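A-type flavoprotein (Giardia intestinalis, PDB 2Q9U) scavenges O2, probably at its diiron centre with electrons passed on by a bound flavin mononucleotide. Local coordinates at residues F30-H34 with E198-I203; T109-H115 with P154-F158; V192-F196 with G231-R235; I339-F345 with C368-D374. All coordinates share one frame; numbering follows the deposited sequence.

Contact 1 (F30-H34 with E198-I203); sequences FHGYH and EYTANI. With NO3 (nitrate ion), chain C.
Where the ring of Y33 leans on helix 189-204, E198 O is gripped twice by N202: its backbone N and its ND2 arrive from opposite faces of the carbonyl plane, ND2 at 2.8 Å from E198 O and almost straight at 173°. E198 O lies in the amide plane, and further bonds of ND2 to T299 O and of OD1 with Y332 OH help fix its rotation. Facing this helix of the metallo-beta-lactamase-like domain is a type I' turn, F30 to Y33, at the tip of a two-stranded hairpin. Y33 swings its ring toward the helix by setting CG anti to the backbone N (chi1 -175°). It crosses N202 at about a right angle, Y33 CE2 lying 3.5 Å from N202 CB. Y33 OH then ends 2.6 Å from E198 OE1, at most a weak hydrogen bond, since that proton has another acceptor within reach; ring and carboxylate are nearly perpendicular. The other carboxylate oxygen, E198 OE2, accepts a hydrogen bond from a water that also donates to H34 O, tying hairpin to helix again.

H31 faces the redox centres. It touches a bound FMN and M266 of the second subunit, while Y199 touches the mu-oxo-diiron; a nitrate, probably from the crystallisation liquor, sits between these two side chains. H31 NE2 donates to nitrate O1 at 2.8 Å, and Y199 OH makes at most a weak bond to nitrate O2. I203 CD1 meets the imidazole edge in its plane, 3.4 Å from H31 CE1, and I203 CG1 rests 3.8 Å above the centre of the Y199 ring.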
loop_
_atom_site.group_PDB
_atom_site.type_symbol
_atom_site.label_atom_id
_atom_site.label_comp_id
_atom_site.label_asym_id
_atom_site.label_seq_id
_atom_site.Cartn_x
_atom_site.Cartn_y
_atom_site.Cartn_z
ATOM N N PHE A 30 5.297 -12.793 -1.567
ATOM C CA PHE A 30 5.540 -14.156 -2.006
ATOM C C PHE A 30 5.336 -15.075 -0.819
ATOM O O PHE A 30 6.181 -15.148 0.079
ATOM C CB PHE A 30 6.960 -14.288 -2.583
ATOM C CG PHE A 30 7.335 -15.698 -2.975
ATOM C CD1 PHE A 30 6.429 -16.515 -3.660
ATOM C CD2 PHE A 30 8.564 -16.215 -2.618
ATOM C CE1 PHE A 30 6.763 -17.843 -4.010
ATOM C CE2 PHE A 30 8.933 -17.524 -2.973
ATOM C CZ PHE A 30 8.033 -18.339 -3.665
ATOM N N HIS A 31 4.188 -15.761 -0.830
ATOM C CA HIS A 31 3.727 -16.564 0.307
ATOM C C HIS A 31 3.795 -15.767 1.617
ATOM O O HIS A 31 4.195 -16.271 2.654
ATOM C CB HIS A 31 4.430 -17.949 0.359
ATOM C CG HIS A 31 5.873 -17.927 0.776
ATOM N ND1 HIS A 31 6.293 -17.497 2.023
ATOM C CD2 HIS A 31 6.989 -18.348 0.130
ATOM C CE1 HIS A 31 7.604 -17.628 2.113
ATOM N NE2 HIS A 31 8.054 -18.137 0.976
ATOM N N GLY A 32 3.417 -14.490 1.540
ATOM C CA GLY A 32 3.497 -13.595 2.689
ATOM C C GLY A 32 4.858 -12.980 2.983
ATOM O O GLY A 32 4.973 -12.154 3.894
ATOM N N TYR A 33 5.895 -13.364 2.232
ATOM C CA TYR A 33 7.226 -12.717 2.351
ATOM C C TYR A 33 7.210 -11.394 1.569
ATOM O O TYR A 33 6.841 -11.354 0.389
ATOM C CB TYR A 33 8.324 -13.655 1.812
ATOM C CG TYR A 33 9.792 -13.229 1.959
ATOM C CD1 TYR A 33 10.310 -12.120 1.278
ATOM C CD2 TYR A 33 10.671 -13.985 2.719
ATOM C CE1 TYR A 33 11.663 -11.748 1.396
ATOM C CE2 TYR A 33 12.016 -13.633 2.843
ATOM C CZ TYR A 33 12.499 -12.524 2.187
ATOM O OH TYR A 33 13.811 -12.211 2.300
ATOM N N HIS A 34 7.601 -10.307 2.214
ATOM C CA HIS A 34 7.635 -9.033 1.503
ATOM C C HIS A 34 8.904 -8.989 0.675
ATOM O O HIS A 34 9.975 -8.678 1.206
ATOM C CB HIS A 34 7.578 -7.869 2.480
ATOM C CG HIS A 34 6.196 -7.561 2.945
ATOM N ND1 HIS A 34 5.439 -8.458 3.664
ATOM C CD2 HIS A 34 5.433 -6.452 2.797
ATOM C CE1 HIS A 34 4.262 -7.917 3.938
ATOM N NE2 HIS A 34 4.231 -6.702 3.414
ATOM N N GLU A 198 18.013 -12.190 5.362
ATOM C CA GLU A 198 16.557 -12.060 5.432
ATOM C C GLU A 198 15.908 -13.398 5.030
ATOM O O GLU A 198 14.900 -13.831 5.621
ATOM C CB GLU A 198 16.064 -10.911 4.535
ATOM C CG GLU A 198 14.619 -10.479 4.842
ATOM C CD GLU A 198 14.151 -9.384 3.909
ATOM O OE1 GLU A 198 14.089 -9.643 2.693
ATOM O OE2 GLU A 198 13.862 -8.270 4.389
ATOM N N TYR A 199 16.467 -14.030 3.999
ATOM C CA TYR A 199 15.929 -15.329 3.547
ATOM C C TYR A 199 16.061 -16.387 4.654
ATOM O O TYR A 199 15.103 -17.127 4.966
ATOM C CB TYR A 199 16.652 -15.789 2.284
ATOM C CG TYR A 199 15.993 -16.975 1.656
ATOM C CD1 TYR A 199 16.277 -18.275 2.098
ATOM C CD2 TYR A 199 15.085 -16.805 0.596
ATOM C CE1 TYR A 199 15.668 -19.397 1.507
ATOM C CE2 TYR A 199 14.479 -17.911 -0.008
ATOM C CZ TYR A 199 14.769 -19.203 0.459
ATOM O OH TYR A 199 14.145 -20.273 -0.154
ATOM N N THR A 200 17.244 -16.457 5.251
ATOM C CA THR A 200 17.508 -17.396 6.355
ATOM C C THR A 200 16.508 -17.212 7.503
ATOM O O THR A 200 15.879 -18.176 7.974
ATOM C CB THR A 200 18.927 -17.223 6.905
ATOM O OG1 THR A 200 19.854 -17.299 5.823
ATOM C CG2 THR A 200 19.231 -18.346 7.898
ATOM N N ALA A 201 16.369 -15.959 7.944
ATOM C CA ALA A 201 15.473 -15.611 9.042
ATOM C C ALA A 201 14.024 -16.019 8.760
ATOM O O ALA A 201 13.349 -16.568 9.643
ATOM C CB ALA A 201 15.561 -14.047 9.318
ATOM N N ASN A 202 13.553 -15.781 7.526
ATOM C CA ASN A 202 12.125 -15.939 7.184
ATOM C C ASN A 202 11.709 -17.314 6.719
ATOM O O ASN A 202 10.557 -17.682 6.871
ATOM C CB ASN A 202 11.714 -14.950 6.093
ATOM C CG ASN A 202 11.486 -13.559 6.642
ATOM O OD1 ASN A 202 10.383 -13.226 7.069
ATOM N ND2 ASN A 202 12.533 -12.742 6.635
ATOM N N ILE A 203 12.636 -18.048 6.116
ATOM C CA ILE A 203 12.303 -19.345 5.507
ATOM C C ILE A 203 12.891 -20.484 6.337
ATOM O O ILE A 203 12.242 -21.519 6.551
ATOM C CB ILE A 203 12.764 -19.423 4.033
ATOM C CG1 ILE A 203 12.264 -18.188 3.232
ATOM C CG2 ILE A 203 12.359 -20.788 3.385
ATOM C CD1 ILE A 203 10.759 -17.999 3.266
HETATM N N NO3 C . 10.904 -20.283 -0.685
HETATM O O1 NO3 C . 10.378 -19.156 -0.089
HETATM O O2 NO3 C . 11.692 -20.118 -1.795
HETATM O O3 NO3 C . 10.712 -21.550 -0.178
HETATM O O HOH W 1 11.376 -7.425 3.364
#

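Contact 2 (T109-H115 with P154-F158); sequences TKKCQEH and PDSTF
C112 and D155 bring their backbones within 4.6 Å, CA to CA, where the loop leading into strand 157-161 passes close to the first turns of helix 110-120. This is a second-shell contact of the metallo-beta-lactamase-like fold, built round a His-carboxylate hydrogen bond. H115 ND1 donates to D155 OD2 at 2.6 Å and 169°; the acceptor lies in the imidazole plane, offers its anti lone pair, and belongs to a carboxylate turned nearly perpendicular to the ring. With CG between the backbone N and carbonyl carbon (chi1 51°), D155 directs its other oxygen, OD1, to accept from A86 N and from ND1 of H85, a residue of the diiron pocket, and so probably helps to orient it.

P154 lays CB 4.0 Å from H115 CE1 and packs on W352 of the second subunit, whose F382 ring meets H115. At the helix start, the N-cap T109 accepts a weak bond from C112 N through OG1. T109 and T157 meet tip to tip, T109 CG2 being 3.9 Å from T157 OG1. T157 OG1 is hydrogen-bonded to N84 O, and two waters that donate to it link it to T109 N and T109 OG1. Back at H115, K111 O stands 3.5 Å above one face of the ring, offset toward its rim.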
loop_
_atom_site.group_PDB
_atom_site.type_symbol
_atom_site.label_atom_id
_atom_site.label_comp_id
_atom_site.label_asym_id
_atom_site.label_seq_id
_atom_site.Cartn_x
_atom_site.Cartn_y
_atom_site.Cartn_z
ATOM N N THR A 109 14.216 -37.620 -5.543
ATOM C CA THR A 109 14.046 -38.564 -4.444
ATOM C C THR A 109 12.581 -39.022 -4.398
ATOM O O THR A 109 11.704 -38.429 -5.029
ATOM C CB THR A 109 14.393 -37.914 -3.089
ATOM O OG1 THR A 109 13.517 -36.804 -2.869
ATOM C CG2 THR A 109 15.867 -37.446 -3.025
ATOM N N LYS A 110 12.324 -40.065 -3.626
ATOM C CA LYS A 110 10.980 -40.611 -3.511
ATOM C C LYS A 110 10.003 -39.580 -2.928
ATOM O O LYS A 110 8.888 -39.393 -3.445
ATOM C CB LYS A 110 10.993 -41.891 -2.680
ATOM C CG LYS A 110 9.614 -42.549 -2.535
ATOM C CD LYS A 110 8.919 -42.779 -3.873
ATOM C CE LYS A 110 9.173 -44.163 -4.438
ATOM N NZ LYS A 110 8.512 -44.317 -5.772
ATOM N N LYS A 111 10.441 -38.882 -1.885
ATOM C CA LYS A 111 9.599 -37.867 -1.266
ATOM C C LYS A 111 9.258 -36.756 -2.264
ATOM O O LYS A 111 8.112 -36.301 -2.330
ATOM C CB LYS A 111 10.245 -37.326 0.006
ATOM C CG LYS A 111 9.351 -36.373 0.774
ATOM C CD LYS A 111 8.089 -37.079 1.313
ATOM C CE LYS A 111 8.371 -37.753 2.633
ATOM N NZ LYS A 111 7.118 -38.278 3.208
ATOM N N CYS A 112 10.250 -36.347 -3.053
ATOM C CA CYS A 112 10.021 -35.313 -4.062
ATOM C C CYS A 112 9.026 -35.796 -5.119
ATOM O O CYS A 112 8.086 -35.089 -5.434
ATOM C CB CYS A 112 11.329 -34.800 -4.672
ATOM S SG CYS A 112 11.088 -33.357 -5.746
ATOM N N GLN A 113 9.197 -37.016 -5.620
ATOM C CA GLN A 113 8.252 -37.575 -6.594
ATOM C C GLN A 113 6.805 -37.616 -6.075
ATOM O O GLN A 113 5.888 -37.189 -6.774
ATOM C CB GLN A 113 8.688 -38.969 -7.051
ATOM C CG GLN A 113 7.698 -39.637 -8.041
ATOM C CD GLN A 113 7.825 -41.148 -8.036
ATOM O OE1 GLN A 113 8.024 -41.759 -6.982
ATOM N NE2 GLN A 113 7.748 -41.760 -9.222
ATOM N N GLU A 114 6.617 -38.109 -4.855
ATOM C CA GLU A 114 5.296 -38.116 -4.206
ATOM C C GLU A 114 4.646 -36.725 -4.177
ATOM O O GLU A 114 3.460 -36.577 -4.491
ATOM C CB GLU A 114 5.425 -38.684 -2.789
ATOM C CG GLU A 114 5.699 -40.196 -2.827
ATOM C CD GLU A 114 6.065 -40.815 -1.489
ATOM O OE1 GLU A 114 6.422 -40.092 -0.533
ATOM O OE2 GLU A 114 5.983 -42.062 -1.402
ATOM N N HIS A 115 5.433 -35.709 -3.819
ATOM C CA HIS A 115 4.920 -34.344 -3.722
ATOM C C HIS A 115 4.646 -33.745 -5.110
ATOM O O HIS A 115 3.613 -33.103 -5.307
ATOM C CB HIS A 115 5.842 -33.448 -2.863
ATOM C CG HIS A 115 5.859 -33.807 -1.402
ATOM N ND1 HIS A 115 6.774 -33.278 -0.516
ATOM C CD2 HIS A 115 5.103 -34.675 -0.682
ATOM C CE1 HIS A 115 6.575 -33.791 0.688
ATOM N NE2 HIS A 115 5.563 -34.639 0.615
ATOM N N PRO A 154 10.057 -31.545 3.529
ATOM C CA PRO A 154 10.465 -32.968 3.571
ATOM C C PRO A 154 11.154 -33.442 2.289
ATOM O O PRO A 154 12.046 -34.293 2.361
ATOM C CB PRO A 154 9.132 -33.715 3.788
ATOM C CG PRO A 154 8.286 -32.717 4.542
ATOM C CD PRO A 154 8.622 -31.389 3.852
ATOM N N ASP A 155 10.770 -32.881 1.135
ATOM C CA ASP A 155 11.360 -33.270 -0.167
ATOM C C ASP A 155 12.649 -32.543 -0.574
ATOM O O ASP A 155 13.201 -32.818 -1.661
ATOM C CB ASP A 155 10.343 -33.023 -1.287
ATOM C CG ASP A 155 9.768 -31.622 -1.245
ATOM O OD1 ASP A 155 10.467 -30.661 -1.599
ATOM O OD2 ASP A 155 8.610 -31.481 -0.805
ATOM N N SER A 156 13.092 -31.571 0.226
ATOM C CA SER A 156 14.207 -30.697 -0.164
ATOM C C SER A 156 15.502 -31.500 -0.364
ATOM O O SER A 156 15.834 -32.377 0.437
ATOM C CB SER A 156 14.417 -29.567 0.852
ATOM O OG SER A 156 13.229 -28.782 0.939
ATOM N N THR A 157 16.213 -31.183 -1.438
ATOM C CA THR A 157 17.393 -31.936 -1.845
ATOM C C THR A 157 18.406 -30.929 -2.378
ATOM O O THR A 157 17.995 -29.873 -2.884
ATOM C CB THR A 157 17.028 -32.921 -3.018
ATOM O OG1 THR A 157 15.763 -33.565 -2.753
ATOM C CG2 THR A 157 18.118 -33.986 -3.220
ATOM N N PHE A 158 19.700 -31.244 -2.262
ATOM C CA PHE A 158 20.755 -30.588 -3.046
ATOM C C PHE A 158 21.310 -31.570 -4.097
ATOM O O PHE A 158 21.302 -32.794 -3.886
ATOM C CB PHE A 158 21.966 -30.196 -2.196
ATOM C CG PHE A 158 21.707 -29.197 -1.096
ATOM C CD1 PHE A 158 20.552 -28.395 -1.061
ATOM C CD2 PHE A 158 22.668 -29.046 -0.079
ATOM C CE1 PHE A 158 20.370 -27.459 -0.030
ATOM C CE2 PHE A 158 22.489 -28.106 0.960
ATOM C CZ PHE A 158 21.325 -27.308 0.970
HETATM O O HOH W 2 14.734 -34.588 -5.099
HETATM O O HOH W 3 14.932 -35.335 -0.704
#

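Contact 3 (V192-F196 with G231-R235); sequences VMHLF and GVSWR
V192 and V232 meet methyl to methyl, tip to tip, with V192 CG1 only 3.4 Å from V232 CG2, tighter than usual van der Waals contact. The same methyl also touches the indole of W234, V192 CG1 lying 3.6 Å from W234 CH2. Its placing follows from the first torsion, which sets CG1 anti to the backbone N (chi1 -178°) and so sends that branch off the helix toward V232 and W234.

The benzo end of the indole (CZ2, CH2, CZ3) is shared by three residues of helix 189-204. M193, its chain bent at chi2 and chi3, brings its sulfur in as an oblique Met-aromatic contact, SD standing 4.8 Å from the centroid of the six-membered ring. F196, one turn after V192, comes in beside them: F196 CD2 approaches W234 CZ2 to 3.5 Å, with the two ring planes steeply inclined at 81°. No hydrogen bond crosses between the segments, and the grip is wholly apolar.

The next shell holds the indole in place. W234 NE1 donates to F173 O, which satisfies the one polar atom of the buried ring and limits its rotation. M239 and A242 of helix 236-250 pack on the same indole, while Y246 of that helix meets the ring of F196. V232 is held through its backbone N by Q175 OE1.

The contact thus joins helix 189-204 to the weakly bonded strand 234-235, outermost of its sheet within this chain, in keeping with the helix-against-sheet layering of the alpha-beta-beta-alpha metallo-beta-lactamase fold.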
loop_
_atom_site.group_PDB
_atom_site.type_symbol
_atom_site.label_atom_id
_atom_site.label_comp_id
_atom_site.label_asym_id
_atom_site.label_seq_id
_atom_site.Cartn_x
_atom_site.Cartn_y
_atom_site.Cartn_z
ATOM N N VAL A 192 23.871 -8.421 -0.877
ATOM C CA VAL A 192 23.474 -9.816 -1.105
ATOM C C VAL A 192 23.397 -10.525 0.256
ATOM O O VAL A 192 22.450 -11.268 0.531
ATOM C CB VAL A 192 24.441 -10.552 -2.036
ATOM C CG1 VAL A 192 23.939 -12.033 -2.280
ATOM C CG2 VAL A 192 24.594 -9.812 -3.374
ATOM N N MET A 193 24.373 -10.257 1.131
ATOM C CA MET A 193 24.386 -10.901 2.436
ATOM C C MET A 193 23.229 -10.455 3.287
ATOM O O MET A 193 22.657 -11.266 4.021
ATOM C CB MET A 193 25.727 -10.704 3.160
ATOM C CG MET A 193 26.855 -11.529 2.598
ATOM S SD MET A 193 26.541 -13.337 2.714
ATOM C CE MET A 193 26.137 -13.549 4.460
ATOM N N HIS A 194 22.875 -9.170 3.191
ATOM C CA HIS A 194 21.662 -8.682 3.864
ATOM C C HIS A 194 20.435 -9.505 3.449
ATOM O O HIS A 194 19.666 -9.961 4.298
ATOM C CB HIS A 194 21.463 -7.189 3.575
ATOM C CG HIS A 194 20.113 -6.675 3.949
ATOM N ND1 HIS A 194 19.846 -6.115 5.172
ATOM C CD2 HIS A 194 18.949 -6.650 3.257
ATOM C CE1 HIS A 194 18.575 -5.749 5.220
ATOM N NE2 HIS A 194 18.005 -6.070 4.073
ATOM N N LEU A 195 20.249 -9.705 2.148
ATOM C CA LEU A 195 19.070 -10.445 1.670
ATOM C C LEU A 195 19.193 -11.942 1.963
ATOM O O LEU A 195 18.180 -12.634 2.192
ATOM C CB LEU A 195 18.866 -10.179 0.172
ATOM C CG LEU A 195 18.470 -8.724 -0.160
ATOM C CD1 LEU A 195 18.467 -8.549 -1.685
ATOM C CD2 LEU A 195 17.091 -8.344 0.449
ATOM N N PHE A 196 20.442 -12.435 1.968
ATOM C CA PHE A 196 20.736 -13.840 2.303
ATOM C C PHE A 196 20.289 -14.090 3.754
ATOM O O PHE A 196 19.668 -15.107 4.067
ATOM C CB PHE A 196 22.239 -14.086 2.114
ATOM C CG PHE A 196 22.738 -15.441 2.598
ATOM C CD1 PHE A 196 23.069 -15.654 3.939
ATOM C CD2 PHE A 196 22.923 -16.486 1.690
ATOM C CE1 PHE A 196 23.574 -16.897 4.363
ATOM C CE2 PHE A 196 23.446 -17.724 2.105
ATOM C CZ PHE A 196 23.758 -17.923 3.436
ATOM N N GLY A 231 17.917 -15.795 -6.615
ATOM C CA GLY A 231 18.841 -14.683 -6.519
ATOM C C GLY A 231 20.180 -15.013 -7.149
ATOM O O GLY A 231 20.223 -15.667 -8.197
ATOM N N VAL A 232 21.264 -14.575 -6.512
ATOM C CA VAL A 232 22.596 -14.759 -7.079
ATOM C C VAL A 232 23.270 -16.013 -6.527
ATOM O O VAL A 232 22.891 -16.548 -5.459
ATOM C CB VAL A 232 23.530 -13.518 -6.898
ATOM C CG1 VAL A 232 22.943 -12.318 -7.612
ATOM C CG2 VAL A 232 23.753 -13.211 -5.421
ATOM N N SER A 233 24.253 -16.479 -7.282
ATOM C CA SER A 233 25.013 -17.670 -6.920
ATOM C C SER A 233 26.386 -17.274 -6.380
ATOM O O SER A 233 26.775 -16.093 -6.414
ATOM C CB SER A 233 25.121 -18.586 -8.146
ATOM O OG SER A 233 23.853 -19.128 -8.413
ATOM N N TRP A 234 27.116 -18.265 -5.868
ATOM C CA TRP A 234 28.257 -18.029 -5.009
ATOM C C TRP A 234 29.529 -18.705 -5.530
ATOM O O TRP A 234 29.517 -19.884 -5.985
ATOM C CB TRP A 234 27.964 -18.561 -3.586
ATOM C CG TRP A 234 26.745 -17.982 -2.953
ATOM C CD1 TRP A 234 25.456 -18.486 -2.992
ATOM C CD2 TRP A 234 26.681 -16.773 -2.187
ATOM N NE1 TRP A 234 24.603 -17.640 -2.307
ATOM C CE2 TRP A 234 25.328 -16.587 -1.804
ATOM C CE3 TRP A 234 27.636 -15.818 -1.800
ATOM C CZ2 TRP A 234 24.909 -15.503 -1.026
ATOM C CZ3 TRP A 234 27.205 -14.705 -1.031
ATOM C CH2 TRP A 234 25.859 -14.575 -0.657
ATOM N N ARG A 235 30.626 -17.974 -5.429
ATOM C CA ARG A 235 31.952 -18.473 -5.712
ATOM C C ARG A 235 33.020 -17.680 -4.894
ATOM O O ARG A 235 32.721 -16.749 -4.273
ATOM C CB ARG A 235 32.232 -18.429 -7.218
ATOM C CG ARG A 235 32.431 -17.017 -7.732
ATOM C CD ARG A 235 32.396 -16.863 -9.213
ATOM N NE ARG A 235 32.246 -15.507 -9.688
ATOM C CZ ARG A 235 32.306 -15.155 -10.953
ATOM N NH1 ARG A 235 32.539 -16.025 -11.877
ATOM N NH2 ARG A 235 32.151 -13.932 -11.286
#

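Contact 4 (I339-F345 with C368-D374); sequences IKGKPAF and CKADVYD
From strand 344-350 the side chain of F345 sets out with CG anti to the backbone N (chi1 -172°), a setting that carries the ring alongside the 368-374 loop. F345 CB already meets the tyrosine hydroxyl, 3.5 Å from Y373 OH. One step on, CG remains close, F345 CG being 3.7 Å from Y373 OH, and CD1 comes nearest, with F345 CD1 3.4 Å from Y373 OH; the two side chains cross at a slant. At CE1 the ring presents its edge to D374, F345 CE1 lying 3.7 Å from D374 OD2, which sits near the ring plane. Y373 itself carries a water over the centre of one ring face, a water that donates to A344 O and D374 O and accepts from D374 N. R402 of helix 386-409 adds a cation-pi contact to the same tyrosine.

This loop closes the helical part of a beta-alpha-beta crossover in the flavodoxin-like domain, running from helix 356-367 toward strand 378-381, which lies parallel to strand 344-350. The two backbones are joined by a single bridge at P343 and D371. D371 N donates to K342 O at 2.8 Å, and A344 N returns a bond to D371 O; both donors stand well above the carbonyl planes they address. A third bond, straighter at 173°, runs from G341 N to K369 O and pins the type II turn I339 to K342.

Next to the bridge, the methyls A344 CB and A370 CB touch at 3.6 Å. Toward the start of both segments, I339 CG1 rests 3.7 Å from C368 CB, with L364 and V333 beside I339.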
loop_
_atom_site.group_PDB
_atom_site.type_symbol
_atom_site.label_atom_id
_atom_site.label_comp_id
_atom_site.label_asym_id
_atom_site.label_seq_id
_atom_site.Cartn_x
_atom_site.Cartn_y
_atom_site.Cartn_z
ATOM N N ILE A 339 13.589 -15.948 18.512
ATOM C CA ILE A 339 13.991 -15.362 19.800
ATOM C C ILE A 339 14.037 -16.369 20.945
ATOM O O ILE A 339 14.148 -15.993 22.121
ATOM C CB ILE A 339 13.152 -14.111 20.197
ATOM C CG1 ILE A 339 11.695 -14.494 20.533
ATOM C CG2 ILE A 339 13.280 -12.975 19.128
ATOM C CD1 ILE A 339 10.848 -13.340 21.102
ATOM N N LYS A 340 13.982 -17.652 20.613
ATOM C CA LYS A 340 14.086 -18.688 21.642
ATOM C C LYS A 340 15.391 -18.472 22.434
ATOM O O LYS A 340 16.459 -18.313 21.830
ATOM C CB LYS A 340 14.043 -20.066 20.979
ATOM C CG LYS A 340 14.204 -21.244 21.890
ATOM C CD LYS A 340 14.210 -22.530 21.047
ATOM C CE LYS A 340 12.829 -22.831 20.450
ATOM N NZ LYS A 340 11.978 -23.560 21.437
ATOM N N GLY A 341 15.286 -18.439 23.765
ATOM C CA GLY A 341 16.432 -18.234 24.659
ATOM C C GLY A 341 16.927 -16.800 24.828
ATOM O O GLY A 341 17.815 -16.562 25.643
ATOM N N LYS A 342 16.348 -15.849 24.078
ATOM C CA LYS A 342 16.864 -14.464 24.031
ATOM C C LYS A 342 16.210 -13.580 25.093
ATOM O O LYS A 342 15.014 -13.726 25.357
ATOM C CB LYS A 342 16.653 -13.826 22.649
ATOM C CG LYS A 342 17.331 -14.601 21.516
ATOM C CD LYS A 342 17.439 -13.737 20.277
ATOM C CE LYS A 342 18.182 -14.426 19.146
ATOM N NZ LYS A 342 18.312 -13.529 17.963
ATOM N N PRO A 343 16.996 -12.672 25.715
ATOM C CA PRO A 343 16.402 -11.754 26.683
ATOM C C PRO A 343 15.259 -10.993 25.988
ATOM O O PRO A 343 15.444 -10.528 24.878
ATOM C CB PRO A 343 17.551 -10.792 26.995
ATOM C CG PRO A 343 18.801 -11.580 26.711
ATOM C CD PRO A 343 18.441 -12.429 25.530
ATOM N N ALA A 344 14.083 -10.920 26.601
ATOM C CA ALA A 344 12.926 -10.272 25.967
ATOM C C ALA A 344 12.119 -9.471 26.996
ATOM O O ALA A 344 11.802 -9.984 28.087
ATOM C CB ALA A 344 12.018 -11.313 25.258
ATOM N N PHE A 345 11.790 -8.228 26.632
ATOM C CA PHE A 345 11.141 -7.271 27.526
ATOM C C PHE A 345 9.819 -6.836 26.875
ATOM O O PHE A 345 9.673 -6.911 25.644
ATOM C CB PHE A 345 12.072 -6.071 27.737
ATOM C CG PHE A 345 11.614 -5.110 28.786
ATOM C CD1 PHE A 345 11.629 -5.478 30.145
ATOM C CD2 PHE A 345 11.194 -3.838 28.439
ATOM C CE1 PHE A 345 11.215 -4.583 31.148
ATOM C CE2 PHE A 345 10.769 -2.921 29.423
ATOM C CZ PHE A 345 10.776 -3.296 30.782
ATOM N N CYS A 368 7.119 -18.154 22.499
ATOM C CA CYS A 368 8.445 -17.993 21.871
ATOM C C CYS A 368 9.587 -18.630 22.654
ATOM O O CYS A 368 10.695 -18.771 22.135
ATOM C CB CYS A 368 8.766 -16.517 21.616
ATOM S SG CYS A 368 7.564 -15.707 20.561
ATOM N N LYS A 369 9.329 -18.977 23.911
ATOM C CA LYS A 369 10.361 -19.450 24.827
ATOM C C LYS A 369 11.592 -18.538 24.930
ATOM O O LYS A 369 12.750 -18.992 24.978
ATOM C CB LYS A 369 10.681 -20.917 24.534
ATOM C CG LYS A 369 9.459 -21.763 24.949
ATOM C CD LYS A 369 9.255 -22.941 24.076
ATOM C CE LYS A 369 7.860 -23.479 24.256
ATOM N NZ LYS A 369 6.937 -23.026 23.205
ATOM N N ALA A 370 11.310 -17.238 24.997
ATOM C CA ALA A 370 12.314 -16.234 25.234
ATOM C C ALA A 370 12.659 -16.207 26.731
ATOM O O ALA A 370 11.923 -16.757 27.562
ATOM C CB ALA A 370 11.804 -14.855 24.782
ATOM N N ASP A 371 13.784 -15.575 27.037
ATOM C CA ASP A 371 14.213 -15.274 28.406
ATOM C C ASP A 371 13.492 -14.015 28.910
ATOM O O ASP A 371 14.002 -12.880 28.799
ATOM C CB ASP A 371 15.743 -15.121 28.405
ATOM C CG ASP A 371 16.317 -14.726 29.762
ATOM O OD1 ASP A 371 15.586 -14.735 30.771
ATOM O OD2 ASP A 371 17.529 -14.406 29.811
ATOM N N VAL A 372 12.275 -14.207 29.426
ATOM C CA VAL A 372 11.480 -13.084 29.908
ATOM C C VAL A 372 11.880 -12.839 31.379
ATOM O O VAL A 372 11.255 -13.331 32.307
ATOM C CB VAL A 372 9.961 -13.287 29.732
ATOM C CG1 VAL A 372 9.193 -11.984 30.091
ATOM C CG2 VAL A 372 9.623 -13.718 28.276
ATOM N N TYR A 373 12.948 -12.081 31.551
ATOM C CA TYR A 373 13.566 -11.851 32.852
ATOM C C TYR A 373 12.760 -10.939 33.793
ATOM O O TYR A 373 12.936 -10.984 35.016
ATOM C CB TYR A 373 14.966 -11.290 32.646
ATOM C CG TYR A 373 14.966 -9.992 31.872
ATOM C CD1 TYR A 373 15.020 -9.996 30.469
ATOM C CD2 TYR A 373 14.868 -8.767 32.531
ATOM C CE1 TYR A 373 15.000 -8.809 29.750
ATOM C CE2 TYR A 373 14.841 -7.565 31.816
ATOM C CZ TYR A 373 14.913 -7.602 30.421
ATOM O OH TYR A 373 14.899 -6.414 29.709
ATOM N N ASP A 374 11.904 -10.100 33.224
ATOM C CA ASP A 374 11.060 -9.203 34.007
ATOM C C ASP A 374 9.625 -9.320 33.484
ATOM O O ASP A 374 9.275 -8.701 32.472
ATOM C CB ASP A 374 11.582 -7.775 33.846
ATOM C CG ASP A 374 10.827 -6.760 34.688
ATOM O OD1 ASP A 374 9.780 -7.099 35.289
ATOM O OD2 ASP A 374 11.285 -5.597 34.709
HETATM O O HOH W 4 18.986 -15.057 27.628
HETATM O O HOH W 5 11.437 -9.219 30.638
#

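How the contacts relate
Contacts 1, 2 and 3 are largely buried in the metallo-beta-lactamase-like part, whereas contact 4, about 36 Å from contact 2 between centres, is only partly buried in the flavodoxin-like part. Contacts 1 and 3 share helix 189-204: one end meets the hairpin through mixed polar and apolar groups, the preceding turns meet a sheet edge through purely apolar ones. Contacts 2 and 3 reach the same mixed sheet from different strands. Chemistry follows place: near the redox centres, contacts 1 and 2 rely on tyrosine, histidine and carboxylates, with the second subunit close by; contact 4 depends chiefly on backbone hydrogen bonds, and neither it nor contact 3 touches another protein chain.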